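Local coordinates for carbohydrate binding protein (PDB 3HZB) that binds calcium through its betagamma-crystallin domain, one part of a longer protein that is probably involved in carbohydrate binding, at residues B[5-11]-B[37-42]; B[46-50]-B[81-87]. All coordinates share one frame. Residues are numbered along the deposited sequence.

Interaction 1 (B[5-11]-B[37-42]). With CA (calcium ion), chain L.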
loop_
_atom_site.group_PDB
_atom_site.type_symbol
_atom_site.label_atom_id
_atom_site.label_comp_id
_atom_site.label_asym_id
_atom_site.label_seq_id
_atom_site.Cartn_x
_atom_site.Cartn_y
_atom_site.Cartn_z
ATOM N N VAL B 5 9.415 5.000 -4.304
ATOM C CA VAL B 5 9.973 3.892 -5.064
ATOM C C VAL B 5 11.269 3.460 -4.391
ATOM O O VAL B 5 12.107 4.295 -4.048
ATOM C CB VAL B 5 10.228 4.299 -6.528
ATOM C CG1 VAL B 5 8.905 4.634 -7.187
ATOM C CG2 VAL B 5 11.172 5.504 -6.597
ATOM N N TYR B 6 11.424 2.155 -4.199
ATOM C CA TYR B 6 12.606 1.635 -3.528
ATOM C C TYR B 6 13.523 0.831 -4.422
ATOM O O TYR B 6 13.079 0.151 -5.353
ATOM C CB TYR B 6 12.207 0.763 -2.335
ATOM C CG TYR B 6 11.371 1.468 -1.295
ATOM C CD1 TYR B 6 10.004 1.659 -1.489
ATOM C CD2 TYR B 6 11.942 1.934 -0.111
ATOM C CE1 TYR B 6 9.224 2.293 -0.535
ATOM C CE2 TYR B 6 11.165 2.575 0.857
ATOM C CZ TYR B 6 9.807 2.749 0.633
ATOM O OH TYR B 6 9.022 3.380 1.568
ATOM N N LYS B 7 14.810 0.901 -4.104
ATOM C CA LYS B 7 15.825 0.182 -4.851
ATOM C C LYS B 7 15.671 -1.322 -4.651
ATOM O O LYS B 7 15.808 -2.076 -5.591
ATOM C CB LYS B 7 17.222 0.619 -4.400
ATOM C CG LYS B 7 18.365 0.001 -5.205
ATOM C CD LYS B 7 19.719 0.426 -4.635
ATOM C CE LYS B 7 20.870 -0.077 -5.493
ATOM N NZ LYS B 7 20.947 0.656 -6.791
ATOM N N ASP B 8 15.380 -1.754 -3.429
ATOM C CA ASP B 8 15.229 -3.181 -3.147
ATOM C C ASP B 8 13.802 -3.607 -2.850
ATOM O O ASP B 8 12.927 -2.778 -2.614
ATOM C CB ASP B 8 16.100 -3.587 -1.953
ATOM C CG ASP B 8 17.574 -3.365 -2.200
ATOM O OD1 ASP B 8 17.986 -3.362 -3.377
ATOM O OD2 ASP B 8 18.321 -3.212 -1.214
ATOM N N CYS B 9 13.580 -4.916 -2.848
ATOM C CA CYS B 9 12.267 -5.461 -2.541
ATOM C C CYS B 9 11.981 -5.242 -1.059
ATOM O O CYS B 9 12.889 -4.934 -0.290
ATOM C CB CYS B 9 12.225 -6.952 -2.907
ATOM S SG CYS B 9 11.966 -7.155 -4.698
ATOM N N ASN B 10 10.717 -5.370 -0.669
ATOM C CA ASN B 10 10.318 -5.183 0.723
ATOM C C ASN B 10 10.526 -3.763 1.241
ATOM O O ASN B 10 10.831 -3.556 2.419
ATOM C CB ASN B 10 11.064 -6.177 1.614
ATOM C CG ASN B 10 10.663 -7.608 1.340
ATOM O OD1 ASN B 10 11.438 -8.537 1.569
ATOM N ND2 ASN B 10 9.439 -7.797 0.856
ATOM N N TYR B 11 10.371 -2.787 0.350
ATOM C CA TYR B 11 10.492 -1.376 0.712
ATOM C C TYR B 11 11.775 -1.020 1.461
ATOM O O TYR B 11 11.734 -0.395 2.524
ATOM C CB TYR B 11 9.269 -0.964 1.541
ATOM C CG TYR B 11 7.984 -1.588 1.038
ATOM C CD1 TYR B 11 7.318 -2.565 1.784
ATOM C CD2 TYR B 11 7.467 -1.250 -0.212
ATOM C CE1 TYR B 11 6.168 -3.197 1.291
ATOM C CE2 TYR B 11 6.325 -1.872 -0.713
ATOM C CZ TYR B 11 5.681 -2.847 0.039
ATOM O OH TYR B 11 4.578 -3.490 -0.479
ATOM N N ASP B 37 16.273 -0.167 -12.003
ATOM C CA ASP B 37 16.727 -0.382 -10.633
ATOM C C ASP B 37 15.619 -0.509 -9.588
ATOM O O ASP B 37 15.817 -1.140 -8.560
ATOM C CB ASP B 37 17.652 0.782 -10.252
ATOM C CG ASP B 37 18.470 0.513 -9.003
ATOM O OD1 ASP B 37 18.469 1.376 -8.103
ATOM O OD2 ASP B 37 19.129 -0.543 -8.928
ATOM N N ILE B 38 14.464 0.099 -9.826
ATOM C CA ILE B 38 13.378 0.028 -8.851
ATOM C C ILE B 38 12.868 -1.400 -8.647
ATOM O O ILE B 38 12.727 -2.158 -9.610
ATOM C CB ILE B 38 12.212 0.955 -9.272
ATOM C CG1 ILE B 38 12.694 2.410 -9.263
ATOM C CG2 ILE B 38 11.028 0.782 -8.323
ATOM C CD1 ILE B 38 11.695 3.407 -9.846
ATOM N N SER B 39 12.605 -1.765 -7.391
ATOM C CA SER B 39 12.117 -3.108 -7.066
ATOM C C SER B 39 10.832 -3.170 -6.245
ATOM O O SER B 39 10.155 -4.195 -6.231
ATOM C CB SER B 39 13.202 -3.904 -6.349
ATOM O OG SER B 39 14.199 -4.282 -7.268
ATOM N N SER B 40 10.507 -2.099 -5.537
ATOM C CA SER B 40 9.267 -2.082 -4.767
ATOM C C SER B 40 8.752 -0.654 -4.678
ATOM O O SER B 40 9.500 0.300 -4.917
ATOM C CB SER B 40 9.466 -2.692 -3.364
ATOM O OG SER B 40 10.367 -1.955 -2.560
ATOM N N LEU B 41 7.468 -0.512 -4.368
ATOM C CA LEU B 41 6.859 0.808 -4.275
ATOM C C LEU B 41 5.747 0.879 -3.250
ATOM O O LEU B 41 4.968 -0.056 -3.099
ATOM C CB LEU B 41 6.234 1.230 -5.608
ATOM C CG LEU B 41 6.945 1.189 -6.954
ATOM C CD1 LEU B 41 7.010 -0.238 -7.478
ATOM C CD2 LEU B 41 6.154 2.057 -7.927
ATOM N N ARG B 42 5.676 2.004 -2.552
ATOM C CA ARG B 42 4.599 2.228 -1.603
ATOM C C ARG B 42 3.720 3.239 -2.323
ATOM O O ARG B 42 4.220 4.206 -2.899
ATOM C CB ARG B 42 5.105 2.843 -0.299
ATOM C CG ARG B 42 5.727 1.861 0.680
ATOM C CD ARG B 42 6.166 2.595 1.935
ATOM N NE ARG B 42 6.914 1.744 2.856
ATOM C CZ ARG B 42 6.362 0.900 3.722
ATOM N NH1 ARG B 42 5.041 0.782 3.799
ATOM N NH2 ARG B 42 7.137 0.170 4.515
HETATM CA CA CA L . 16.478 -3.314 -7.580
HETATM O O HOH W 1 17.476 -4.856 -5.504
HETATM O O HOH W 2 9.858 1.171 4.004
HETATM O O HOH W 3 18.999 -2.827 -7.975
HETATM O O HOH W 4 17.047 -5.866 -7.898
#
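A calcium site of the betagamma-crystallin type is built where the end of strand 3-6 meets the run leading into strand 40-43. The ion takes Lys-7 O at 2.4 Å, Asp-37 O at 2.5 Å and Ser-39 OG at 2.5 Å, three waters, and OD1 of Asp-77 from a distant loop; Ser-39 OG is also hydrogen-bonded to Asn-76 OD1. Two ligands are main-chain carbonyls, so the path of the backbone itself shapes the site; the carboxylate of Asp-37 instead forms a salt bridge with Lys-7, whose NZ lies 2.9 Å from OD1 of Asp-37, and holds one of the metal-bound waters. Next to the ion the antiparallel pairing is distorted by a classic beta bulge: Ser-39 and Ser-40 both face Tyr-6, with Ser-39 N 2.8 Å from Tyr-6 O and Tyr-6 N 2.8 Å from Ser-40 O. Ser-40 OG then donates to Asp-8 O at 2.7 Å and receives a weak bond from Tyr-11 N, tying down the turn after the strand. Beyond it the guanidinium of Arg-42 makes an off-centre cation-pi contact with the Tyr-11 ring, while its NH1 bonds to Asn-65 of the second subunit. On the face opposite Tyr-6 and Ser-40, Val-5 CG1 packs on Leu-41 CD2 at 3.8 Å, and Val-5 CB also meets Ile-38 CD1 at 3.7 Å. Strand 3-6 is central in its three-stranded sheet, between 15-18 and 40-43, and the Cys-9 to Cys-70 disulfide ties the turn to the loop before Asp-77.

Interaction 2 (B[46-50]-B[81-87])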
loop_
_atom_site.group_PDB
_atom_site.type_symbol
_atom_site.label_atom_id
_atom_site.label_comp_id
_atom_site.label_asym_id
_atom_site.label_seq_id
_atom_site.Cartn_x
_atom_site.Cartn_y
_atom_site.Cartn_z
ATOM N N GLY B 46 -5.536 6.668 -3.156
ATOM C CA GLY B 46 -5.991 7.839 -3.888
ATOM C C GLY B 46 -5.045 8.243 -4.999
ATOM O O GLY B 46 -5.333 9.160 -5.767
ATOM N N TYR B 47 -3.912 7.552 -5.089
ATOM C CA TYR B 47 -2.916 7.845 -6.111
ATOM C C TYR B 47 -2.417 6.554 -6.723
ATOM O O TYR B 47 -2.632 5.478 -6.174
ATOM C CB TYR B 47 -1.751 8.607 -5.488
ATOM C CG TYR B 47 -2.190 9.895 -4.853
ATOM C CD1 TYR B 47 -2.364 11.045 -5.619
ATOM C CD2 TYR B 47 -2.504 9.950 -3.498
ATOM C CE1 TYR B 47 -2.843 12.220 -5.052
ATOM C CE2 TYR B 47 -2.986 11.121 -2.917
ATOM C CZ TYR B 47 -3.153 12.251 -3.701
ATOM O OH TYR B 47 -3.627 13.412 -3.137
ATOM N N GLN B 48 -1.752 6.661 -7.865
ATOM C CA GLN B 48 -1.223 5.481 -8.526
ATOM C C GLN B 48 -0.054 5.818 -9.429
ATOM O O GLN B 48 0.095 6.955 -9.879
ATOM C CB GLN B 48 -2.324 4.786 -9.327
ATOM C CG GLN B 48 -3.106 5.706 -10.239
ATOM C CD GLN B 48 -4.308 5.014 -10.853
ATOM O OE1 GLN B 48 -5.170 5.656 -11.458
ATOM N NE2 GLN B 48 -4.370 3.698 -10.706
ATOM N N ALA B 49 0.787 4.820 -9.674
ATOM C CA ALA B 49 1.951 5.004 -10.524
ATOM C C ALA B 49 1.831 4.177 -11.793
ATOM O O ALA B 49 1.493 2.997 -11.748
ATOM C CB ALA B 49 3.219 4.613 -9.772
ATOM N N ILE B 50 2.077 4.818 -12.928
ATOM C CA ILE B 50 2.056 4.129 -14.208
ATOM C C ILE B 50 3.529 3.928 -14.543
ATOM O O ILE B 50 4.269 4.904 -14.699
ATOM C CB ILE B 50 1.435 4.981 -15.328
ATOM C CG1 ILE B 50 0.029 5.448 -14.932
ATOM C CG2 ILE B 50 1.417 4.176 -16.615
ATOM C CD1 ILE B 50 -0.941 4.317 -14.646
ATOM N N SER B 81 10.914 5.101 -16.686
ATOM C CA SER B 81 10.162 6.338 -16.523
ATOM C C SER B 81 8.855 6.019 -15.813
ATOM O O SER B 81 8.357 4.889 -15.876
ATOM C CB SER B 81 9.916 7.045 -17.868
ATOM O OG SER B 81 9.209 6.241 -18.786
ATOM N N ILE B 82 8.316 7.015 -15.121
ATOM C CA ILE B 82 7.095 6.842 -14.347
ATOM C C ILE B 82 6.217 8.077 -14.377
ATOM O O ILE B 82 6.707 9.203 -14.483
ATOM C CB ILE B 82 7.431 6.577 -12.861
ATOM C CG1 ILE B 82 8.324 5.346 -12.733
ATOM C CG2 ILE B 82 6.156 6.411 -12.054
ATOM C CD1 ILE B 82 8.838 5.121 -11.324
ATOM N N ARG B 83 4.911 7.854 -14.278
ATOM C CA ARG B 83 3.950 8.937 -14.234
ATOM C C ARG B 83 3.035 8.641 -13.058
ATOM O O ARG B 83 2.529 7.524 -12.914
ATOM C CB ARG B 83 3.151 9.023 -15.537
ATOM C CG ARG B 83 3.996 9.458 -16.730
ATOM C CD ARG B 83 3.166 9.526 -17.989
ATOM N NE ARG B 83 2.084 10.496 -17.870
ATOM C CZ ARG B 83 0.833 10.258 -18.248
ATOM N NH1 ARG B 83 0.515 9.076 -18.767
ATOM N NH2 ARG B 83 -0.096 11.199 -18.111
ATOM N N VAL B 84 2.863 9.642 -12.203
ATOM C CA VAL B 84 2.024 9.526 -11.025
ATOM C C VAL B 84 0.746 10.303 -11.307
ATOM O O VAL B 84 0.798 11.475 -11.678
ATOM C CB VAL B 84 2.730 10.125 -9.788
ATOM C CG1 VAL B 84 1.843 9.991 -8.563
ATOM C CG2 VAL B 84 4.062 9.411 -9.557
ATOM N N ILE B 85 -0.395 9.639 -11.144
ATOM C CA ILE B 85 -1.693 10.257 -11.389
ATOM C C ILE B 85 -2.677 9.944 -10.263
ATOM O O ILE B 85 -2.452 9.046 -9.456
ATOM C CB ILE B 85 -2.309 9.751 -12.714
ATOM C CG1 ILE B 85 -2.583 8.248 -12.620
ATOM C CG2 ILE B 85 -1.372 10.054 -13.874
ATOM C CD1 ILE B 85 -3.242 7.669 -13.854
ATOM N N ALA B 86 -3.772 10.692 -10.214
ATOM C CA ALA B 86 -4.780 10.469 -9.189
ATOM C C ALA B 86 -5.451 9.121 -9.428
ATOM O O ALA B 86 -5.510 8.639 -10.561
ATOM C CB ALA B 86 -5.819 11.585 -9.227
ATOM N N ASN B 87 -5.946 8.515 -8.355
ATOM C CA ASN B 87 -6.631 7.231 -8.445
ATOM C C ASN B 87 -7.995 7.347 -7.773
ATOM O O ASN B 87 -8.384 8.482 -7.432
ATOM C CB ASN B 87 -5.817 6.127 -7.760
ATOM C CG ASN B 87 -6.422 4.746 -7.964
ATOM O OD1 ASN B 87 -6.028 3.776 -7.313
ATOM N ND2 ASN B 87 -7.379 4.650 -8.881
HETATM O O HOH W 5 -4.242 3.909 -4.979
#
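Strands 47-52 and 81-86 form the central antiparallel pair of a four-stranded sheet, and this contact is mostly their backbone pairing. The short segments run at 157° to each other, with their axes 4.7 Å apart at closest approach. Gln-48 with Ile-85 and Ile-50 with Arg-83 are hydrogen-bonded pairs, each joined by two bonds: Gln-48 N to Ile-85 O and Ile-85 N to Gln-48 O both measure 3.0 Å, Ile-50 N to Arg-83 O is 2.7 Å and Arg-83 N to Ile-50 O is 3.0 Å. Between them Ala-49 and Val-84 form a non-hydrogen-bonded pair, its backbone flanked by CA-H...O contacts such as that from Val-84 CA to Gln-48 O at 3.4 Å. In this Greek key domain of the betagamma-crystallin family, the strands are separated in sequence by strand 60-64 and a long loop, yet lie side by side. The sheet's inner face carries Ala-49, Val-84 and Ile-82; Ile-3 of the other sheet packs on Ala-49 and Val-84. The face with Gln-48, Ile-50, Arg-83 and Ile-85 is more open: Ile-50 CG1 meets Ile-85 CD1 at 4.1 Å, and Arg-83 forms a salt bridge with Asp-22. At the chain's modelled end, Asn-87 N bonds to Gly-46 O at 2.7 Å, and one water lies within hydrogen-bonding distance of both Tyr-47 O and Asn-87 OD1.

The two contacts come in series along the chain: interaction 1 is complete before interaction 2 begins, and strand 40-43 leads directly into strand 47-52. They belong to different sheets, the first to the three-stranded and the second to the four-stranded one, with centres 15 Å apart on opposite sides of the chain's centre. The sheets meet in a hydrophobic core, where Ile-38 CD1 touches Ile-82 CD1 at 3.6 Å and Val-5 CG1 lies 4.2 Å from that same Ile-82 atom. Ile-38 sits between the calcium ligands Asp-37 and Ser-39, so the backbone that holds the ion is also packed directly onto the facing sheet of the domain.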